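PDB 2X26: putative aliphatic sulfonates-binding protein from Escherichia coli, which serves as the putative periplasmic binding protein of an ABC-type transport system for aliphatic sulfonates. Local coordinates for residues A[48-53]-A[70-75]; A[85-90]-A[117-122]; A[106-111]-A[153-158]; A[113-118]-A[157-162]; A[222-227]-A[237-242]. All blocks are in the same frame, centred on the assembly; numbering follows the deposited sequence.

Contact 1: residues A[48-53]-A[70-75]; sequences ALNVGS and AGADLV
A72 presses its CB against the side-chain amide of N50, near the C-terminal end of helix 42-51. The setting is an alpha/beta domain of the type II periplasmic binding protein fold, whose mixed sheet has the strand order 2-1-3-5-4. Just before A72, G71 has a positive phi and ends helix 62-69 in a Schellman motif. A72 CB lies 3.3 Å from N50 ND2. N50 CG is anti to the backbone N (chi1 -153°), and the amide end comes nearer to A72. At D73 the link becomes polar. One water accepts from D73 N at 2.7 Å and from N50 ND2 at 2.6 Å, and so ties the helix end to the chain entering strand 74-80. The D73 carboxylate leads away and forms a salt bridge with R192. L74 then turns its side chain to the helix and gives the contact its apolar part. Its CD1 comes within 4.1 Å of L49 CD2. The L49 and L74 side chains cross obliquely, both buried. The other branch does double duty: L74 CD2 sits 3.9 Å from L49 CG and also touches the ND2 of N50.

Contact 2: residues A[85-90]-A[117-122]; sequences KAEVIL and HNLLLR
L119 overlaps three consecutive residues of strand 87-90 with its two methyl groups. CD1 takes the E87 side and lies 4.1 Å from E87 CG. CD2 reaches the strand itself, 3.8 Å from the V88 carbonyl carbon C. The same methyl is also 3.8 Å from I89 CG1. L119 points its CB toward the strand, and CG is anti to the backbone N (chi1 174°). The L119 and E87 side chains slide past each other in opposite directions. One helix position on, L120 adds a single methyl contact. Its CD1 meets I89 CD1 at 3.8 Å, and the two side chains cross at about a right angle. The side-chain contacts are made by carbon atoms. The E87 carboxylate, beyond the apolar CG, is hydrogen-bonded through OE2 to S115 OG at the start of the helix. R122 lies on another part of the helix surface and grips N118 OD1 side-on. Its NE bond is nearly straight, at 2.8 Å from R122 NE to N118 OD1. The axes of strand 87-90 and helix 117-122 approach to 9.0 Å, at 65°. Helix 115-126 thus covers one face of the sheet that contains strands 107-110, 155-159 and 87-92. Strand 87-92 runs there between strands 155-159 and 172-177, antiparallel to both, and helix 255-270 packs on the helix at N118 and L121.

Contact 3: residues A[106-111]-A[153-158]; sequences HKVAFQ and VDAWAI
Strands 107-110 and 155-158 run parallel, with their axes 4.7 Å apart at closest approach and 26° between their directions, and A109 is hydrogen-bonded on both sides of W156. A109 N donates to A155 O at 2.9 Å. A157 N donates to A109 O at 2.9 Å. At the entry to the pair, K107 O accepts from D154 N at 2.9 Å and only weakly from A155 N. At the other end, a water takes over from direct pairing: it accepts from Q111 N and donates to A157 O. The side chains divide between the faces of the sheet. On one, V108 faces A155, and F110 CB meets A157 CB at 4.0 Å. On the other, A109 CB touches V153 CG2 at 3.8 Å. W156 shares that face. Its CG is anti to the backbone N (chi1 -179°), and CD1 lies 3.4 Å from A109 O, which sits at the ring edge near its plane. The indole then packs on helix 141-149. Near the strand starts, D154 OD2 approaches H106 CD2 to 3.2 Å, with ring and carboxylate planes 89° apart. H106 ND1 is hydrogen-bonded to D102 O. Strand 107-110 also pairs with strand 135-138, so it lies inside the sheet. These three parallel strands, with antiparallel strand 87-92 beside 155-159 in the sheet, make the core of a domain of the type II periplasmic binding protein fold.

Contact 4: residues A[113-118]-A[157-162]; sequences GSSSHN and AIWDPY
S116 and W159 meet where helix 115-126 begins and strand 155-159 ends. S116 OG lies 3.3 Å from W159 CE3, at the indole edge and near its plane. The same hydroxyl is 3.2 Å from I158 CA, and S116 CB packs on the A157 carbonyl. Two more serines close in on the six-membered ring. S114 OG approaches at the edge, 3.6 Å from W159 CZ3. S115 OG comes in obliquely and lies 3.5 Å from W159 CE3. W159 CG sits between the backbone N and the carbonyl carbon (chi1 54°), on a CB that points toward the helix. One of the indole faces is backed by its own neighbour, with I158 CD1 3.8 Å above the plane toward the rim. In the fold, this is the end of a parallel strand meeting the N-terminus of the helix that packs on its sheet. In type II periplasmic binding proteins such ends commonly border the cleft between the two domains. Further out, the serine hydroxyls have other partners. S114 is the N-cap: its OG accepts weakly from S116 N and H117 N, and is also hydrogen-bonded to Q111 O. E87, which holds S115, also makes a weak bond to S116 OG. Behind them, G113 N donates almost straight to H117 ND1 at 2.9 Å, tilted 25° from the imidazole plane. Beyond W159 the chain turns through a cis peptide bond before P161, and D160 is hydrogen-bonded to S164 and H244.

Contact 5: residues A[222-227]-A[237-242]; sequences QSIALL and VIASYL
I224 and I238 slide past each other in opposite directions where helices 220-231 and 235-243 meet. I238 CG2 touches both I224 and L227. It rests 3.9 Å from I224 CA, and so meets the helix backbone as well as the side chain. It also lies 3.9 Å from L227 CB, one turn further along. I238 CG2 is anti to its backbone N, while CG1 sits beside that N (chi1 -60°). From CG1 the CD1 methyl turns to the L227 backbone. I224 reaches out with its longer branch. Its CG1 meets L242 CD1 at 3.7 Å, the two side chains lying askew. Its CD1 ends 4.1 Å from A239 CB. L242 divides its methyls between two partners: CD1 goes to I224 and CD2 to L227, with L242 CD2 4.0 Å from L227 CD1. The axes of the two segments approach to 9.5 Å, with 116° between their directions. They belong to consecutive helices of the chain. L227 also packs on V17 of helix 14-21, so the cluster continues into a third helix. S223 OG is hydrogen-bonded to Q219 O, and S240 OG to S164 OG. A weak hydrogen bond from R220 NH2 to A239 O also links the two helices. The side chains that meet are all aliphatic, and some also rest on backbone atoms. This is consistent with a contact held by shape fit and burial of branched side chains.

Overall arrangement
Contacts 2, 3 and 4 form one unit in the domain built on the sheet of strands 107-110, 155-159 and 87-92. Contacts 2 and 4 share helix 115-126, and their centres are only 6 Å apart. Contacts 3 and 4 share strand 155-159. Backbone bonds V88 O to I158 N and L90 N to W156 O join contact 2 to this strand. Contact 1 lies in the other domain, its centre 24 Å from that of contact 4. Contact 5 is tied to contact 4 by Y241, which packs on D160 and P161. Contacts 1 and 5 are on opposite sides of the chain's centre, 32 Å apart between centres. Contact 4 is nearest that centre, consistent with a place close to the interdomain cleft.

Contact 1: residues A[48-53]-A[70-75]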
# COMPACT_ATOMS: atom_id res chain seq x y z
N ALA A 48 8.58 -12.27 2.46
CA ALA A 48 8.23 -13.36 1.57
C ALA A 48 8.68 -13.06 0.13
O ALA A 48 9.22 -13.93 -0.56
CB ALA A 48 6.68 -13.62 1.64
N LEU A 49 8.47 -11.82 -0.32
CA LEU A 49 8.90 -11.46 -1.64
C LEU A 49 10.40 -11.63 -1.79
O LEU A 49 10.91 -12.04 -2.86
CB LEU A 49 8.47 -9.99 -1.92
CG LEU A 49 8.36 -9.58 -3.40
CD1 LEU A 49 7.38 -10.37 -4.24
CD2 LEU A 49 7.88 -8.14 -3.40
N ASN A 50 11.13 -11.28 -0.73
CA ASN A 50 12.56 -11.32 -0.75
C ASN A 50 13.21 -12.72 -0.66
O ASN A 50 14.35 -12.90 -1.06
CB ASN A 50 13.15 -10.47 0.36
CG ASN A 50 14.54 -9.95 -0.00
OD1 ASN A 50 15.48 -9.99 0.79
ND2 ASN A 50 14.67 -9.50 -1.23
N VAL A 51 12.48 -13.68 -0.08
CA VAL A 51 12.94 -15.07 -0.08
C VAL A 51 12.39 -15.79 -1.30
O VAL A 51 12.79 -16.91 -1.56
CB VAL A 51 12.64 -15.87 1.25
CG1 VAL A 51 13.39 -15.29 2.42
CG2 VAL A 51 11.16 -15.90 1.60
N GLY A 52 11.48 -15.15 -2.02
CA GLY A 52 11.00 -15.67 -3.31
C GLY A 52 9.78 -16.57 -3.17
O GLY A 52 9.50 -17.33 -4.11
N SER A 53 9.05 -16.49 -2.06
CA SER A 53 7.90 -17.40 -1.92
C SER A 53 6.61 -16.78 -2.49
O SER A 53 5.59 -17.46 -2.54
CB SER A 53 7.69 -17.82 -0.49
OG SER A 53 7.38 -16.72 0.33
N ALA A 70 17.78 -2.34 3.48
CA ALA A 70 18.51 -3.60 3.85
C ALA A 70 19.09 -4.39 2.67
O ALA A 70 19.52 -5.56 2.83
CB ALA A 70 17.60 -4.50 4.66
N GLY A 71 19.07 -3.80 1.49
CA GLY A 71 19.65 -4.45 0.33
C GLY A 71 18.69 -5.29 -0.51
O GLY A 71 19.12 -5.82 -1.52
N ALA A 72 17.39 -5.36 -0.19
CA ALA A 72 16.50 -6.14 -1.05
C ALA A 72 16.41 -5.48 -2.42
O ALA A 72 16.38 -4.23 -2.53
CB ALA A 72 15.15 -6.35 -0.42
N ASP A 73 16.44 -6.28 -3.47
CA ASP A 73 16.45 -5.73 -4.84
C ASP A 73 15.01 -5.65 -5.39
O ASP A 73 14.79 -5.68 -6.60
CB ASP A 73 17.34 -6.55 -5.77
CG ASP A 73 17.57 -5.87 -7.14
OD1 ASP A 73 17.46 -4.61 -7.27
OD2 ASP A 73 17.87 -6.60 -8.11
N LEU A 74 14.05 -5.46 -4.52
CA LEU A 74 12.63 -5.45 -4.94
C LEU A 74 12.29 -4.18 -5.68
O LEU A 74 12.67 -3.10 -5.24
CB LEU A 74 11.77 -5.51 -3.72
CG LEU A 74 12.14 -6.65 -2.82
CD1 LEU A 74 11.23 -6.55 -1.57
CD2 LEU A 74 11.96 -8.01 -3.53
N VAL A 75 11.59 -4.29 -6.80
CA VAL A 75 11.37 -3.14 -7.67
C VAL A 75 9.93 -2.69 -7.57
O VAL A 75 9.02 -3.53 -7.38
CB VAL A 75 11.70 -3.45 -9.14
CG1 VAL A 75 13.20 -3.70 -9.27
CG2 VAL A 75 10.92 -4.64 -9.69
O HOH W 1 16.57 -8.98 -2.97

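Contact 2: residues A[85-90]-A[117-122]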
# COMPACT_ATOMS: atom_id res chain seq x y z
N LYS A 85 -7.30 11.61 2.64
CA LYS A 85 -8.49 11.63 3.51
C LYS A 85 -8.65 10.39 4.38
O LYS A 85 -9.51 10.36 5.24
CB LYS A 85 -9.75 11.81 2.68
CG LYS A 85 -9.77 13.19 1.99
CD LYS A 85 -10.89 13.30 0.95
CE LYS A 85 -11.39 14.78 0.86
NZ LYS A 85 -12.15 15.13 -0.39
N ALA A 86 -7.78 9.40 4.16
CA ALA A 86 -7.81 8.13 4.84
C ALA A 86 -6.72 8.01 5.92
O ALA A 86 -6.64 7.03 6.65
CB ALA A 86 -7.61 7.04 3.77
N GLU A 87 -5.84 9.00 6.03
CA GLU A 87 -4.70 8.94 6.97
C GLU A 87 -4.82 10.19 7.87
O GLU A 87 -4.73 11.28 7.38
CB GLU A 87 -3.41 8.93 6.13
CG GLU A 87 -2.10 8.72 6.90
CD GLU A 87 -1.74 7.22 6.98
OE1 GLU A 87 -1.85 6.54 5.94
OE2 GLU A 87 -1.37 6.75 8.08
N VAL A 88 -5.04 10.02 9.17
CA VAL A 88 -5.45 11.14 10.05
C VAL A 88 -4.78 11.23 11.42
O VAL A 88 -4.23 10.25 11.92
CB VAL A 88 -6.98 11.06 10.27
CG1 VAL A 88 -7.72 11.12 8.93
CG2 VAL A 88 -7.36 9.77 11.09
N ILE A 89 -4.84 12.42 12.03
CA ILE A 89 -4.64 12.60 13.46
C ILE A 89 -6.01 12.91 14.08
O ILE A 89 -6.68 13.89 13.65
CB ILE A 89 -3.65 13.75 13.74
CG1 ILE A 89 -2.31 13.48 13.07
CG2 ILE A 89 -3.49 14.00 15.27
CD1 ILE A 89 -1.28 14.67 13.21
N LEU A 90 -6.43 12.08 15.02
CA LEU A 90 -7.70 12.27 15.69
C LEU A 90 -7.53 12.83 17.06
O LEU A 90 -6.61 12.45 17.80
CB LEU A 90 -8.38 10.92 15.89
CG LEU A 90 -8.83 10.16 14.65
CD1 LEU A 90 -9.28 8.77 15.11
CD2 LEU A 90 -10.00 10.89 13.90
N HIS A 117 3.54 7.40 11.61
CA HIS A 117 4.82 8.00 12.07
C HIS A 117 5.24 9.01 10.99
O HIS A 117 5.65 10.13 11.32
CB HIS A 117 5.86 6.86 12.28
CG HIS A 117 7.14 7.27 12.96
ND1 HIS A 117 7.88 6.39 13.73
CD2 HIS A 117 7.86 8.42 12.91
CE1 HIS A 117 8.99 7.00 14.15
NE2 HIS A 117 8.99 8.24 13.67
N ASN A 118 5.10 8.65 9.70
CA ASN A 118 5.51 9.54 8.62
C ASN A 118 4.60 10.77 8.62
O ASN A 118 5.07 11.92 8.53
CB ASN A 118 5.45 8.79 7.27
CG ASN A 118 5.83 9.63 6.10
OD1 ASN A 118 6.95 10.17 6.03
ND2 ASN A 118 4.93 9.72 5.12
N LEU A 119 3.29 10.54 8.74
CA LEU A 119 2.31 11.66 8.69
C LEU A 119 2.62 12.60 9.83
O LEU A 119 2.66 13.81 9.64
CB LEU A 119 0.85 11.17 8.87
CG LEU A 119 -0.20 12.29 8.98
CD1 LEU A 119 -0.73 12.50 7.66
CD2 LEU A 119 -1.34 11.87 9.82
N LEU A 120 2.89 12.03 11.00
CA LEU A 120 3.09 12.85 12.20
C LEU A 120 4.37 13.66 12.13
O LEU A 120 4.34 14.86 12.46
CB LEU A 120 3.06 12.02 13.49
CG LEU A 120 3.14 12.84 14.77
CD1 LEU A 120 1.95 13.84 14.97
CD2 LEU A 120 3.27 11.88 15.98
N LEU A 121 5.49 13.06 11.70
CA LEU A 121 6.74 13.84 11.48
C LEU A 121 6.49 15.02 10.55
O LEU A 121 6.93 16.13 10.84
CB LEU A 121 7.85 12.99 10.86
CG LEU A 121 8.60 12.03 11.80
CD1 LEU A 121 9.51 11.15 10.96
CD2 LEU A 121 9.44 12.85 12.75
N ARG A 122 5.78 14.78 9.43
CA ARG A 122 5.51 15.83 8.45
C ARG A 122 4.54 16.90 8.91
O ARG A 122 4.78 18.09 8.68
CB ARG A 122 5.01 15.24 7.15
CG ARG A 122 6.10 14.47 6.42
CD ARG A 122 5.45 13.65 5.37
NE ARG A 122 6.39 12.66 4.87
CZ ARG A 122 7.15 12.84 3.79
NH1 ARG A 122 7.07 13.98 3.08
NH2 ARG A 122 7.97 11.86 3.44

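Contact 3: residues A[106-111]-A[153-158]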
# COMPACT_ATOMS: atom_id res chain seq x y z
N HIS A 106 1.95 17.52 24.31
CA HIS A 106 0.94 16.47 24.54
C HIS A 106 1.37 15.07 24.12
O HIS A 106 2.37 14.91 23.42
CB HIS A 106 -0.40 16.85 23.88
CG HIS A 106 -1.11 17.96 24.57
ND1 HIS A 106 -1.29 19.20 23.99
CD2 HIS A 106 -1.65 18.04 25.81
CE1 HIS A 106 -1.92 19.99 24.84
NE2 HIS A 106 -2.15 19.31 25.95
N LYS A 107 0.60 14.06 24.56
CA LYS A 107 0.90 12.67 24.23
C LYS A 107 0.16 12.27 22.95
O LYS A 107 -1.06 12.44 22.84
CB LYS A 107 0.48 11.73 25.38
CG LYS A 107 1.09 12.05 26.72
CD LYS A 107 0.32 11.23 27.79
CE LYS A 107 0.19 11.91 29.11
NZ LYS A 107 1.35 11.62 29.98
N VAL A 108 0.91 11.75 21.99
CA VAL A 108 0.30 11.33 20.75
C VAL A 108 0.61 9.84 20.51
O VAL A 108 1.79 9.47 20.40
CB VAL A 108 0.84 12.17 19.59
CG1 VAL A 108 0.18 11.74 18.25
CG2 VAL A 108 0.63 13.71 19.83
N ALA A 109 -0.42 9.01 20.34
CA ALA A 109 -0.21 7.60 20.08
C ALA A 109 -0.14 7.34 18.58
O ALA A 109 -0.89 7.95 17.82
CB ALA A 109 -1.35 6.81 20.66
N PHE A 110 0.74 6.42 18.18
CA PHE A 110 0.85 5.92 16.78
C PHE A 110 1.82 4.75 16.75
O PHE A 110 2.63 4.61 17.67
CB PHE A 110 1.37 7.01 15.84
CG PHE A 110 2.73 7.57 16.24
CD1 PHE A 110 3.91 7.13 15.61
CD2 PHE A 110 2.83 8.50 17.27
CE1 PHE A 110 5.16 7.64 16.01
CE2 PHE A 110 4.08 8.98 17.69
CZ PHE A 110 5.23 8.56 17.04
N GLN A 111 1.84 3.99 15.65
CA GLN A 111 2.76 2.86 15.52
C GLN A 111 4.13 3.31 14.99
O GLN A 111 4.23 3.98 13.96
CB GLN A 111 2.17 1.75 14.61
CG GLN A 111 3.06 0.50 14.61
CD GLN A 111 2.45 -0.65 13.81
OE1 GLN A 111 1.72 -1.47 14.33
NE2 GLN A 111 2.80 -0.72 12.56
N VAL A 153 -3.90 9.26 26.07
CA VAL A 153 -3.20 10.13 25.13
C VAL A 153 -4.19 11.17 24.63
O VAL A 153 -5.41 10.99 24.75
CB VAL A 153 -2.60 9.36 23.90
CG1 VAL A 153 -1.42 8.53 24.32
CG2 VAL A 153 -3.64 8.50 23.22
N ASP A 154 -3.69 12.27 24.09
CA ASP A 154 -4.60 13.31 23.62
C ASP A 154 -4.94 13.23 22.16
O ASP A 154 -5.91 13.85 21.72
CB ASP A 154 -4.07 14.68 23.99
CG ASP A 154 -3.91 14.79 25.49
OD1 ASP A 154 -4.89 14.42 26.20
OD2 ASP A 154 -2.80 15.11 25.94
N ALA A 155 -4.15 12.49 21.40
CA ALA A 155 -4.36 12.38 19.97
C ALA A 155 -3.86 11.01 19.50
O ALA A 155 -2.98 10.43 20.14
CB ALA A 155 -3.62 13.49 19.22
N TRP A 156 -4.42 10.52 18.39
CA TRP A 156 -4.11 9.21 17.84
C TRP A 156 -3.92 9.39 16.33
O TRP A 156 -4.83 9.83 15.59
CB TRP A 156 -5.22 8.20 18.14
CG TRP A 156 -5.00 6.79 17.62
CD1 TRP A 156 -3.82 6.19 17.38
CD2 TRP A 156 -6.00 5.80 17.39
NE1 TRP A 156 -4.01 4.89 16.95
CE2 TRP A 156 -5.35 4.64 16.96
CE3 TRP A 156 -7.40 5.81 17.45
CZ2 TRP A 156 -6.04 3.48 16.60
CZ3 TRP A 156 -8.09 4.65 17.11
CH2 TRP A 156 -7.41 3.51 16.69
N ALA A 157 -2.72 9.10 15.87
CA ALA A 157 -2.46 9.18 14.43
C ALA A 157 -2.60 7.77 13.90
O ALA A 157 -1.95 6.84 14.39
CB ALA A 157 -1.06 9.74 14.17
N ILE A 158 -3.52 7.59 12.95
CA ILE A 158 -3.94 6.26 12.49
C ILE A 158 -4.52 6.27 11.08
O ILE A 158 -4.90 7.33 10.55
CB ILE A 158 -5.00 5.65 13.52
CG1 ILE A 158 -5.24 4.14 13.29
CG2 ILE A 158 -6.27 6.47 13.53
CD1 ILE A 158 -3.99 3.27 13.47
O HOH W 2 -0.74 4.44 14.13

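Contact 4: residues A[113-118]-A[157-162]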
# COMPACT_ATOMS: atom_id res chain seq x y z
N GLY A 113 7.36 3.66 13.01
CA GLY A 113 7.82 3.19 11.71
C GLY A 113 6.71 3.08 10.69
O GLY A 113 6.98 2.73 9.55
N SER A 114 5.48 3.39 11.09
CA SER A 114 4.29 3.21 10.21
C SER A 114 3.99 4.45 9.34
O SER A 114 4.64 5.51 9.47
CB SER A 114 3.07 2.91 11.08
OG SER A 114 2.68 4.09 11.74
N SER A 115 2.98 4.34 8.49
CA SER A 115 2.50 5.51 7.71
C SER A 115 2.08 6.66 8.66
O SER A 115 2.20 7.84 8.29
CB SER A 115 1.33 5.11 6.85
OG SER A 115 0.30 4.55 7.68
N SER A 116 1.56 6.34 9.87
CA SER A 116 1.19 7.39 10.83
C SER A 116 2.43 8.13 11.41
O SER A 116 2.35 9.33 11.68
CB SER A 116 0.33 6.87 11.98
OG SER A 116 -0.90 6.37 11.45
N HIS A 117 3.54 7.40 11.61
CA HIS A 117 4.82 8.00 12.07
C HIS A 117 5.24 9.01 10.99
O HIS A 117 5.65 10.13 11.32
CB HIS A 117 5.86 6.86 12.28
CG HIS A 117 7.14 7.27 12.96
ND1 HIS A 117 7.88 6.39 13.73
CD2 HIS A 117 7.86 8.42 12.91
CE1 HIS A 117 8.99 7.00 14.15
NE2 HIS A 117 8.99 8.24 13.67
N ASN A 118 5.10 8.65 9.70
CA ASN A 118 5.51 9.54 8.62
C ASN A 118 4.60 10.77 8.62
O ASN A 118 5.07 11.92 8.53
CB ASN A 118 5.45 8.79 7.27
CG ASN A 118 5.83 9.63 6.10
OD1 ASN A 118 6.95 10.17 6.03
ND2 ASN A 118 4.93 9.72 5.12
N ALA A 157 -2.72 9.10 15.87
CA ALA A 157 -2.46 9.18 14.43
C ALA A 157 -2.60 7.77 13.90
O ALA A 157 -1.95 6.84 14.39
CB ALA A 157 -1.06 9.74 14.17
N ILE A 158 -3.52 7.59 12.95
CA ILE A 158 -3.94 6.26 12.49
C ILE A 158 -4.52 6.27 11.08
O ILE A 158 -4.90 7.33 10.55
CB ILE A 158 -5.00 5.65 13.52
CG1 ILE A 158 -5.24 4.14 13.29
CG2 ILE A 158 -6.27 6.47 13.53
CD1 ILE A 158 -3.99 3.27 13.47
N TRP A 159 -4.52 5.09 10.44
CA TRP A 159 -5.05 4.91 9.10
C TRP A 159 -6.43 4.24 9.09
O TRP A 159 -6.92 3.76 10.12
CB TRP A 159 -4.06 4.08 8.26
CG TRP A 159 -3.68 2.76 8.88
CD1 TRP A 159 -4.26 1.56 8.67
CD2 TRP A 159 -2.59 2.53 9.82
NE1 TRP A 159 -3.62 0.57 9.41
CE2 TRP A 159 -2.58 1.15 10.11
CE3 TRP A 159 -1.60 3.36 10.38
CZ2 TRP A 159 -1.62 0.56 10.98
CZ3 TRP A 159 -0.64 2.76 11.24
CH2 TRP A 159 -0.68 1.40 11.54
N ASP A 160 -7.08 4.27 7.94
CA ASP A 160 -8.35 3.55 7.74
C ASP A 160 -8.05 2.05 7.60
O ASP A 160 -7.07 1.65 6.94
CB ASP A 160 -8.99 4.08 6.45
CG ASP A 160 -10.29 4.80 6.67
OD1 ASP A 160 -10.91 4.62 7.75
OD2 ASP A 160 -10.74 5.46 5.66
N PRO A 161 -8.95 1.20 8.10
CA PRO A 161 -10.32 1.50 8.57
C PRO A 161 -10.48 1.81 10.07
O PRO A 161 -11.60 2.04 10.53
CB PRO A 161 -11.05 0.17 8.28
CG PRO A 161 -9.97 -0.88 8.64
CD PRO A 161 -8.78 -0.26 7.85
N TYR A 162 -9.39 1.84 10.83
CA TYR A 162 -9.47 2.20 12.24
C TYR A 162 -10.09 3.59 12.38
O TYR A 162 -10.86 3.84 13.31
CB TYR A 162 -8.08 2.25 12.88
CG TYR A 162 -7.36 0.91 12.91
CD1 TYR A 162 -6.28 0.67 12.07
CD2 TYR A 162 -7.73 -0.08 13.81
CE1 TYR A 162 -5.61 -0.54 12.09
CE2 TYR A 162 -7.05 -1.32 13.83
CZ TYR A 162 -5.97 -1.51 12.96
OH TYR A 162 -5.25 -2.69 12.99

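Contact 5: residues A[222-227]-A[237-242]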
# COMPACT_ATOMS: atom_id res chain seq x y z
N GLN A 222 -22.47 -4.30 -3.76
CA GLN A 222 -21.87 -5.64 -3.75
C GLN A 222 -20.48 -5.56 -3.14
O GLN A 222 -20.10 -6.44 -2.34
CB GLN A 222 -21.78 -6.16 -5.16
CG GLN A 222 -20.89 -7.36 -5.32
CD GLN A 222 -20.72 -7.76 -6.78
OE1 GLN A 222 -19.96 -7.12 -7.55
NE2 GLN A 222 -21.44 -8.80 -7.19
N SER A 223 -19.74 -4.51 -3.48
CA SER A 223 -18.35 -4.41 -3.01
C SER A 223 -18.33 -4.12 -1.47
O SER A 223 -17.48 -4.63 -0.71
CB SER A 223 -17.61 -3.31 -3.78
OG SER A 223 -17.52 -3.60 -5.17
N ILE A 224 -19.31 -3.36 -0.99
CA ILE A 224 -19.37 -3.09 0.45
C ILE A 224 -19.65 -4.39 1.21
O ILE A 224 -19.02 -4.67 2.25
CB ILE A 224 -20.43 -1.99 0.78
CG1 ILE A 224 -19.85 -0.62 0.42
CG2 ILE A 224 -20.88 -2.12 2.28
CD1 ILE A 224 -20.94 0.52 0.46
N ALA A 225 -20.56 -5.20 0.68
CA ALA A 225 -20.88 -6.47 1.32
C ALA A 225 -19.64 -7.39 1.35
O ALA A 225 -19.31 -7.99 2.40
CB ALA A 225 -22.03 -7.13 0.58
N LEU A 226 -18.92 -7.44 0.23
CA LEU A 226 -17.69 -8.24 0.14
C LEU A 226 -16.66 -7.82 1.16
O LEU A 226 -16.17 -8.65 1.93
CB LEU A 226 -17.12 -8.16 -1.27
CG LEU A 226 -15.73 -8.77 -1.32
CD1 LEU A 226 -15.84 -10.30 -1.24
CD2 LEU A 226 -15.05 -8.30 -2.58
N LEU A 227 -16.34 -6.53 1.22
CA LEU A 227 -15.26 -6.04 2.07
C LEU A 227 -15.70 -6.04 3.54
O LEU A 227 -14.87 -6.24 4.44
CB LEU A 227 -14.87 -4.62 1.59
CG LEU A 227 -14.20 -4.51 0.22
CD1 LEU A 227 -14.09 -3.03 -0.19
CD2 LEU A 227 -12.78 -5.19 0.24
N VAL A 237 -19.05 1.09 8.34
CA VAL A 237 -17.61 1.37 8.44
C VAL A 237 -16.93 1.27 7.06
O VAL A 237 -16.12 2.14 6.67
CB VAL A 237 -16.93 0.46 9.50
CG1 VAL A 237 -15.41 0.67 9.52
CG2 VAL A 237 -17.52 0.80 10.89
N ILE A 238 -17.31 0.24 6.30
CA ILE A 238 -16.80 0.01 4.92
C ILE A 238 -17.26 1.16 4.01
O ILE A 238 -16.47 1.60 3.14
CB ILE A 238 -17.29 -1.32 4.34
CG1 ILE A 238 -16.81 -2.49 5.22
CG2 ILE A 238 -16.82 -1.52 2.88
CD1 ILE A 238 -15.31 -2.48 5.45
N ALA A 239 -18.50 1.60 4.17
CA ALA A 239 -19.01 2.71 3.35
C ALA A 239 -18.13 3.97 3.53
O ALA A 239 -17.73 4.60 2.56
CB ALA A 239 -20.46 3.03 3.71
N SER A 240 -17.87 4.33 4.80
CA SER A 240 -16.99 5.45 5.18
C SER A 240 -15.59 5.22 4.62
O SER A 240 -14.99 6.13 4.02
CB SER A 240 -16.93 5.54 6.70
OG SER A 240 -16.18 6.67 7.15
N TYR A 241 -15.08 4.01 4.79
CA TYR A 241 -13.78 3.65 4.27
C TYR A 241 -13.64 3.91 2.75
O TYR A 241 -12.65 4.54 2.29
CB TYR A 241 -13.52 2.17 4.55
CG TYR A 241 -12.25 1.63 4.01
CD1 TYR A 241 -11.08 1.71 4.73
CD2 TYR A 241 -12.21 1.04 2.75
CE1 TYR A 241 -9.86 1.21 4.19
CE2 TYR A 241 -11.04 0.53 2.22
CZ TYR A 241 -9.88 0.61 2.94
OH TYR A 241 -8.75 0.06 2.40
N LEU A 242 -14.63 3.46 1.97
CA LEU A 242 -14.59 3.69 0.50
C LEU A 242 -14.73 5.17 0.17
O LEU A 242 -14.07 5.67 -0.78
CB LEU A 242 -15.71 2.87 -0.18
CG LEU A 242 -15.52 1.35 -0.16
CD1 LEU A 242 -16.73 0.83 -0.96
CD2 LEU A 242 -14.20 0.91 -0.85